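Local coordinates for protein 4-hydroxy-tetrahydrodipicolinate synthase (Aquifex aeolicus, PDB 2EHH) that probably catalyses the condensation of pyruvate with aspartate beta-semialdehyde to 4-hydroxy-tetrahydrodipicolinate, a step of lysine biosynthesis by the diaminopimelate pathway, at residues P165-D168 / R169-E172; S189-L192 / P193-L197; G224-R227 / R228-E231. All coordinates share one frame; numbering follows the deposited sequence.

Interaction 1: P165-D168 / R169-E172; sequences PNMD and RISE
Arg169 N is held twice by Asn166 at the start of helix 167-177: a bond of 3.0 Å to Asn166 O, approached from well above the carbonyl plane, and a weak one of 3.3 Å to Asn166 OD1. The same OD1 takes a second weak bond, from Asp168 N at 2.9 Å, so the amide oxygen of Asn166, at the N-cap position, serves two N-H groups of the first turn, both weakly. The torsion chi1 of -175° sets CG of Asn166 opposite its own backbone N and brings the amide back over the turn. Regular i to i+4 bonds then take over: Ser171 N to Met167 O at 2.9 Å, nearly straight at 161°, and Glu172 N to Asp168 O at 3.0 Å.

Around this backbone the packing is light. ND2 of Asn166 comes to 3.9 Å from Arg169 CB; the two side chains cross at about a right angle, the amide and guanidinium planes 48° apart, and the extended arginine chain carries its guanidinium away to a salt bridge with Glu162 and to Ile142 O. On the buried side CE of Met167 approaches Ile170 CG1 at 4.4 Å, a loose apolar contact next to helix 191-196. Asp168 and Ser171 direct their polar ends to a second subunit, where Ser189 and His233 of that subunit bond them.

Replacing Asn166 by an alanine removes OD1, which is likely to leave the N-H groups of Asp168 and Arg169 without their side-chain acceptor and the first turn less firmly closed. The chemistry is thus divided: an uncharged amide closes the helix start that follows strand 157-162, while Arg169 is engaged by Glu162 and Ile142, and Asp168 and Ser171 by the second subunit.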
loop_
_atom_site.group_PDB
_atom_site.type_symbol
_atom_site.label_atom_id
_atom_site.label_comp_id
_atom_site.label_asym_id
_atom_site.label_seq_id
_atom_site.Cartn_x
_atom_site.Cartn_y
_atom_site.Cartn_z
ATOM N N PRO A 165 11.058 -3.582 5.589
ATOM C CA PRO A 165 11.915 -2.677 4.817
ATOM C C PRO A 165 12.003 -1.295 5.474
ATOM O O PRO A 165 12.656 -0.393 4.957
ATOM C CB PRO A 165 11.212 -2.619 3.467
ATOM C CG PRO A 165 9.771 -2.630 3.877
ATOM C CD PRO A 165 9.739 -3.725 4.944
ATOM N N ASN A 166 11.350 -1.141 6.620
ATOM C CA ASN A 166 11.328 0.135 7.326
ATOM C C ASN A 166 12.488 0.308 8.315
ATOM O O ASN A 166 12.402 -0.129 9.462
ATOM C CB ASN A 166 9.992 0.279 8.061
ATOM C CG ASN A 166 9.835 1.633 8.729
ATOM O OD1 ASN A 166 10.725 2.474 8.664
ATOM N ND2 ASN A 166 8.697 1.844 9.378
ATOM N N MET A 167 13.566 0.958 7.875
ATOM C CA MET A 167 14.720 1.168 8.752
ATOM C C MET A 167 14.337 1.999 9.968
ATOM O O MET A 167 14.928 1.859 11.038
ATOM C CB MET A 167 15.860 1.865 7.999
ATOM C CG MET A 167 16.426 1.051 6.842
ATOM S SD MET A 167 17.094 -0.555 7.350
ATOM C CE MET A 167 15.670 -1.629 7.026
ATOM N N ASP A 168 13.349 2.867 9.800
ATOM C CA ASP A 168 12.893 3.708 10.898
ATOM C C ASP A 168 12.368 2.866 12.053
ATOM O O ASP A 168 12.488 3.247 13.217
ATOM C CB ASP A 168 11.790 4.637 10.421
ATOM C CG ASP A 168 12.117 6.079 10.657
ATOM O OD1 ASP A 168 12.295 6.464 11.840
ATOM O OD2 ASP A 168 12.199 6.823 9.657
ATOM N N ARG A 169 11.761 1.730 11.729
ATOM C CA ARG A 169 11.242 0.847 12.766
ATOM C C ARG A 169 12.432 0.257 13.522
ATOM O O ARG A 169 12.400 0.125 14.743
ATOM C CB ARG A 169 10.399 -0.269 12.143
ATOM C CG ARG A 169 9.924 -1.321 13.139
ATOM C CD ARG A 169 9.139 -2.414 12.429
ATOM N NE ARG A 169 8.956 -3.588 13.275
ATOM C CZ ARG A 169 8.013 -3.712 14.203
ATOM N NH1 ARG A 169 7.144 -2.728 14.414
ATOM N NH2 ARG A 169 7.943 -4.828 14.925
ATOM N N ILE A 170 13.487 -0.089 12.794
ATOM C CA ILE A 170 14.678 -0.641 13.426
ATOM C C ILE A 170 15.254 0.413 14.388
ATOM O O ILE A 170 15.618 0.101 15.527
ATOM C CB ILE A 170 15.748 -1.027 12.371
ATOM C CG1 ILE A 170 15.158 -2.030 11.368
ATOM C CG2 ILE A 170 16.975 -1.611 13.055
ATOM C CD1 ILE A 170 14.545 -3.282 12.003
ATOM N N SER A 171 15.333 1.659 13.933
ATOM C CA SER A 171 15.850 2.732 14.781
ATOM C C SER A 171 15.032 2.829 16.057
ATOM O O SER A 171 15.580 2.940 17.160
ATOM C CB SER A 171 15.788 4.085 14.057
ATOM O OG SER A 171 16.802 4.191 13.079
ATOM N N GLU A 172 13.714 2.786 15.899
ATOM C CA GLU A 172 12.809 2.889 17.031
ATOM C C GLU A 172 13.021 1.757 18.031
ATOM O O GLU A 172 13.077 1.994 19.235
ATOM C CB GLU A 172 11.364 2.896 16.540
ATOM C CG GLU A 172 10.389 3.532 17.510
ATOM C CD GLU A 172 10.594 5.036 17.663
ATOM O OE1 GLU A 172 10.519 5.764 16.646
ATOM O OE2 GLU A 172 10.824 5.492 18.804
#

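Interaction 2: S189-L192 / P193-L197; sequences SLTL and PMMAL
Leu190 and Met194 meet one turn apart, the terminal CE of the methionine resting 4.1 Å from Leu190 CB and almost as near to CD1 of the same leucine. Met194 reaches back because its CG stands opposite the carbonyl carbon (chi1 -78°) and the rest of the chain runs out extended. Next to them the ring of Pro193 fits into the first turn, its CG 3.2 Å from Leu190 O. Pro193 has no N-H, and in the first turn of a helix its N would have no i-4 helical carbonyl to bond, so the proline costs no backbone bond. Its CD is 3.2 Å from Leu192 CB, a closeness set largely by the Leu192-Pro193 peptide link, and the leucine side chain crosses the ring at about a right angle.

On another face Thr191 and Met195 lie side by side and point the same way, with CG2 touching SD at 3.6 Å. The hydroxyl on the other branch of Thr191 turns back to weak bonds with Ser185 and the carbonyls of Asp187 and Asp188.

Three backbone bonds tie the turns together: Met194 N to Leu190 O at 3.0 Å, Met195 N to Thr191 O at 2.8 Å and Ala196 N to Leu192 O at 2.9 Å.

The short helix 191-196 links strand 182-185 to strand 201-204 of the barrel and is hemmed in by other helices. Thr191 and Met195 face helix 211-223, Leu192 faces helix 226-242, and Met194 packs on Met167 and Ile170 of helix 167-177, while Ala196 meets Ala196 of a second subunit.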
loop_
_atom_site.group_PDB
_atom_site.type_symbol
_atom_site.label_atom_id
_atom_site.label_comp_id
_atom_site.label_asym_id
_atom_site.label_seq_id
_atom_site.Cartn_x
_atom_site.Cartn_y
_atom_site.Cartn_z
ATOM N N SER A 189 19.186 -8.788 2.059
ATOM C CA SER A 189 19.530 -7.526 1.419
ATOM C C SER A 189 19.565 -6.343 2.377
ATOM O O SER A 189 20.132 -5.306 2.053
ATOM C CB SER A 189 18.542 -7.223 0.293
ATOM O OG SER A 189 18.758 -8.093 -0.801
ATOM N N LEU A 190 18.969 -6.499 3.553
ATOM C CA LEU A 190 18.915 -5.403 4.520
ATOM C C LEU A 190 19.829 -5.567 5.730
ATOM O O LEU A 190 19.861 -4.709 6.612
ATOM C CB LEU A 190 17.471 -5.219 4.998
ATOM C CG LEU A 190 16.466 -5.013 3.861
ATOM C CD1 LEU A 190 15.048 -4.934 4.416
ATOM C CD2 LEU A 190 16.828 -3.745 3.096
ATOM N N THR A 191 20.571 -6.663 5.776
ATOM C CA THR A 191 21.467 -6.912 6.896
ATOM C C THR A 191 22.467 -5.777 7.119
ATOM O O THR A 191 22.630 -5.302 8.242
ATOM C CB THR A 191 22.226 -8.229 6.694
ATOM O OG1 THR A 191 21.278 -9.304 6.627
ATOM C CG2 THR A 191 23.189 -8.481 7.855
ATOM N N LEU A 192 23.124 -5.333 6.052
ATOM C CA LEU A 192 24.114 -4.265 6.179
ATOM C C LEU A 192 23.520 -2.985 6.772
ATOM O O LEU A 192 23.981 -2.507 7.809
ATOM C CB LEU A 192 24.775 -3.985 4.822
ATOM C CG LEU A 192 25.976 -3.029 4.824
ATOM C CD1 LEU A 192 26.833 -3.281 3.586
ATOM C CD2 LEU A 192 25.493 -1.582 4.876
ATOM N N PRO A 193 22.484 -2.412 6.130
ATOM C CA PRO A 193 21.922 -1.187 6.712
ATOM C C PRO A 193 21.356 -1.378 8.123
ATOM O O PRO A 193 21.458 -0.489 8.964
ATOM C CB PRO A 193 20.862 -0.758 5.687
ATOM C CG PRO A 193 20.480 -2.063 4.996
ATOM C CD PRO A 193 21.820 -2.757 4.860
ATOM N N MET A 194 20.763 -2.536 8.398
ATOM C CA MET A 194 20.216 -2.768 9.729
ATOM C C MET A 194 21.328 -2.867 10.773
ATOM O O MET A 194 21.185 -2.370 11.892
ATOM C CB MET A 194 19.376 -4.046 9.762
ATOM C CG MET A 194 17.990 -3.884 9.174
ATOM S SD MET A 194 16.892 -5.181 9.752
ATOM C CE MET A 194 15.501 -4.978 8.560
ATOM N N MET A 195 22.435 -3.510 10.419
ATOM C CA MET A 195 23.531 -3.627 11.375
ATOM C C MET A 195 24.236 -2.285 11.568
ATOM O O MET A 195 24.764 -1.999 12.643
ATOM C CB MET A 195 24.500 -4.727 10.943
ATOM C CG MET A 195 23.899 -6.118 11.140
ATOM S SD MET A 195 25.008 -7.483 10.771
ATOM C CE MET A 195 25.995 -7.514 12.294
ATOM N N ALA A 196 24.223 -1.448 10.538
ATOM C CA ALA A 196 24.839 -0.129 10.657
ATOM C C ALA A 196 24.055 0.658 11.712
ATOM O O ALA A 196 24.594 1.547 12.369
ATOM C CB ALA A 196 24.805 0.594 9.312
ATOM N N LEU A 197 22.781 0.302 11.881
ATOM C CA LEU A 197 21.911 0.951 12.860
ATOM C C LEU A 197 21.916 0.283 14.233
ATOM O O LEU A 197 21.301 0.786 15.173
ATOM C CB LEU A 197 20.472 1.004 12.334
ATOM C CG LEU A 197 20.147 2.086 11.301
ATOM C CD1 LEU A 197 18.808 1.782 10.631
ATOM C CD2 LEU A 197 20.103 3.442 11.991
#

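Interaction 3: G224-R227 / R228-E231; sequences GDFR and RARE
Asp225 caps the start of helix 226-242 through OD1, which accepts a hydrogen bond from Arg228 N at 3.1 Å, nearly straight at 161° but arriving from above the carboxylate plane. A weak bond from Arg227 N at 3.3 Å joins the same OD1. With chi1 at -175°, CG of Asp225 lies opposite the backbone N and the carboxylate folds back over the turn, where OD2 comes to 3.4 Å from Arg228 CB. The backbone bonds continue the turn: Ala229 N to Asp225 O, Arg230 N to Phe226 O at 2.9 Å, and Glu231 N to Arg227 O.

The charged side chains take different courses. Bent at chi2, Arg228 brings NH1 to a salt bridge of 3.0 Å with Glu231 OE2, the carboxyl carbon lying in plane at the guanidinium edge. Arg230 instead curls back over its own helix: Phe226 O lies 3.3 Å above one face of its guanidinium, offset toward the rim, and NH2 stands 3.5 Å from Arg227 CA. NH1 of Arg230 bonds to Ala196 O of a second subunit.

The apolar contact is small. CD1 of Phe226 touches Ala229 CB obliquely at 3.9 Å, and the ring also packs edge-to-face against Phe226 of the second subunit.

Just ahead, Gly224 ends helix 211-223 in a Schellman motif, its positive phi of 88° being one that suits glycine. A Schellman C-cap followed at once by an aspartate N-cap is a compact helix-to-helix turn, here leading from helix 211-223, which follows the last barrel strand, into helix 226-242.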
loop_
_atom_site.group_PDB
_atom_site.type_symbol
_atom_site.label_atom_id
_atom_site.label_comp_id
_atom_site.label_asym_id
_atom_site.label_seq_id
_atom_site.Cartn_x
_atom_site.Cartn_y
_atom_site.Cartn_z
ATOM N N GLY A 224 32.574 -3.214 12.474
ATOM C CA GLY A 224 32.403 -1.813 12.130
ATOM C C GLY A 224 33.072 -1.427 10.823
ATOM O O GLY A 224 33.161 -0.245 10.490
ATOM N N ASP A 225 33.542 -2.426 10.081
ATOM C CA ASP A 225 34.201 -2.195 8.803
ATOM C C ASP A 225 33.167 -2.288 7.687
ATOM O O ASP A 225 33.014 -3.334 7.048
ATOM C CB ASP A 225 35.292 -3.245 8.584
ATOM C CG ASP A 225 36.110 -2.986 7.334
ATOM O OD1 ASP A 225 35.727 -2.110 6.532
ATOM O OD2 ASP A 225 37.135 -3.670 7.149
ATOM N N PHE A 226 32.461 -1.190 7.442
ATOM C CA PHE A 226 31.432 -1.203 6.414
ATOM C C PHE A 226 31.950 -1.075 4.994
ATOM O O PHE A 226 31.200 -1.266 4.042
ATOM C CB PHE A 226 30.364 -0.160 6.740
ATOM C CG PHE A 226 29.445 -0.597 7.845
ATOM C CD1 PHE A 226 28.368 -1.440 7.577
ATOM C CD2 PHE A 226 29.714 -0.256 9.168
ATOM C CE1 PHE A 226 27.575 -1.944 8.610
ATOM C CE2 PHE A 226 28.929 -0.754 10.210
ATOM C CZ PHE A 226 27.856 -1.602 9.928
ATOM N N ARG A 227 33.235 -0.766 4.841
ATOM C CA ARG A 227 33.813 -0.700 3.503
ATOM C C ARG A 227 33.879 -2.155 3.047
ATOM O O ARG A 227 33.563 -2.483 1.906
ATOM C CB ARG A 227 35.229 -0.122 3.532
ATOM C CG ARG A 227 35.998 -0.361 2.236
ATOM C CD ARG A 227 37.466 0.028 2.363
ATOM N NE ARG A 227 37.647 1.473 2.448
ATOM C CZ ARG A 227 37.376 2.320 1.458
ATOM N NH1 ARG A 227 36.910 1.865 0.302
ATOM N NH2 ARG A 227 37.578 3.622 1.622
ATOM N N ARG A 228 34.300 -3.023 3.959
ATOM C CA ARG A 228 34.397 -4.445 3.664
ATOM C C ARG A 228 32.990 -5.038 3.588
ATOM O O ARG A 228 32.720 -5.904 2.760
ATOM C CB ARG A 228 35.216 -5.152 4.748
ATOM C CG ARG A 228 35.255 -6.670 4.627
ATOM C CD ARG A 228 35.794 -7.136 3.280
ATOM N NE ARG A 228 35.878 -8.595 3.224
ATOM C CZ ARG A 228 35.996 -9.300 2.103
ATOM N NH1 ARG A 228 36.047 -8.684 0.929
ATOM N NH2 ARG A 228 36.048 -10.625 2.153
ATOM N N ALA A 229 32.099 -4.566 4.454
ATOM C CA ALA A 229 30.721 -5.046 4.466
ATOM C C ALA A 229 30.074 -4.763 3.109
ATOM O O ALA A 229 29.436 -5.636 2.520
ATOM C CB ALA A 229 29.937 -4.365 5.582
ATOM N N ARG A 230 30.245 -3.543 2.612
ATOM C CA ARG A 230 29.689 -3.174 1.314
ATOM C C ARG A 230 30.268 -4.053 0.210
ATOM O O ARG A 230 29.572 -4.417 -0.735
ATOM C CB ARG A 230 29.990 -1.704 0.982
ATOM C CG ARG A 230 29.112 -0.687 1.698
ATOM C CD ARG A 230 29.278 0.708 1.082
ATOM N NE ARG A 230 30.612 1.263 1.311
ATOM C CZ ARG A 230 31.022 1.792 2.462
ATOM N NH1 ARG A 230 30.204 1.851 3.508
ATOM N NH2 ARG A 230 32.262 2.257 2.571
ATOM N N GLU A 231 31.551 -4.383 0.322
ATOM C CA GLU A 231 32.190 -5.209 -0.690
ATOM C C GLU A 231 31.497 -6.565 -0.786
ATOM O O GLU A 231 31.207 -7.053 -1.876
ATOM C CB GLU A 231 33.666 -5.414 -0.349
ATOM C CG GLU A 231 34.523 -5.783 -1.534
ATOM C CD GLU A 231 35.936 -6.154 -1.127
ATOM O OE1 GLU A 231 36.514 -5.447 -0.271
ATOM O OE2 GLU A 231 36.465 -7.151 -1.667
#

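Overall arrangement
The three contacts come in series along the chain, each at the start of a helix outside the eight-stranded TIM barrel. Interactions 1 and 2 open the helices that follow strands 157-162 and 182-185, whereas interaction 3 opens helix 226-242, beyond the last barrel strand. Centres of interactions 1 and 2 are about 10 Å apart, those of 2 and 3 about 11 Å, and those of 1 and 3 about 21 Å. Interaction 2 lies between the others and touches both: Leu197 packs on Ser171 and Leu190 on Pro165, while Ala196 and Leu192 meet Phe226. All three reach the second subunit, so these helix starts form part of an interface within the homotetramer.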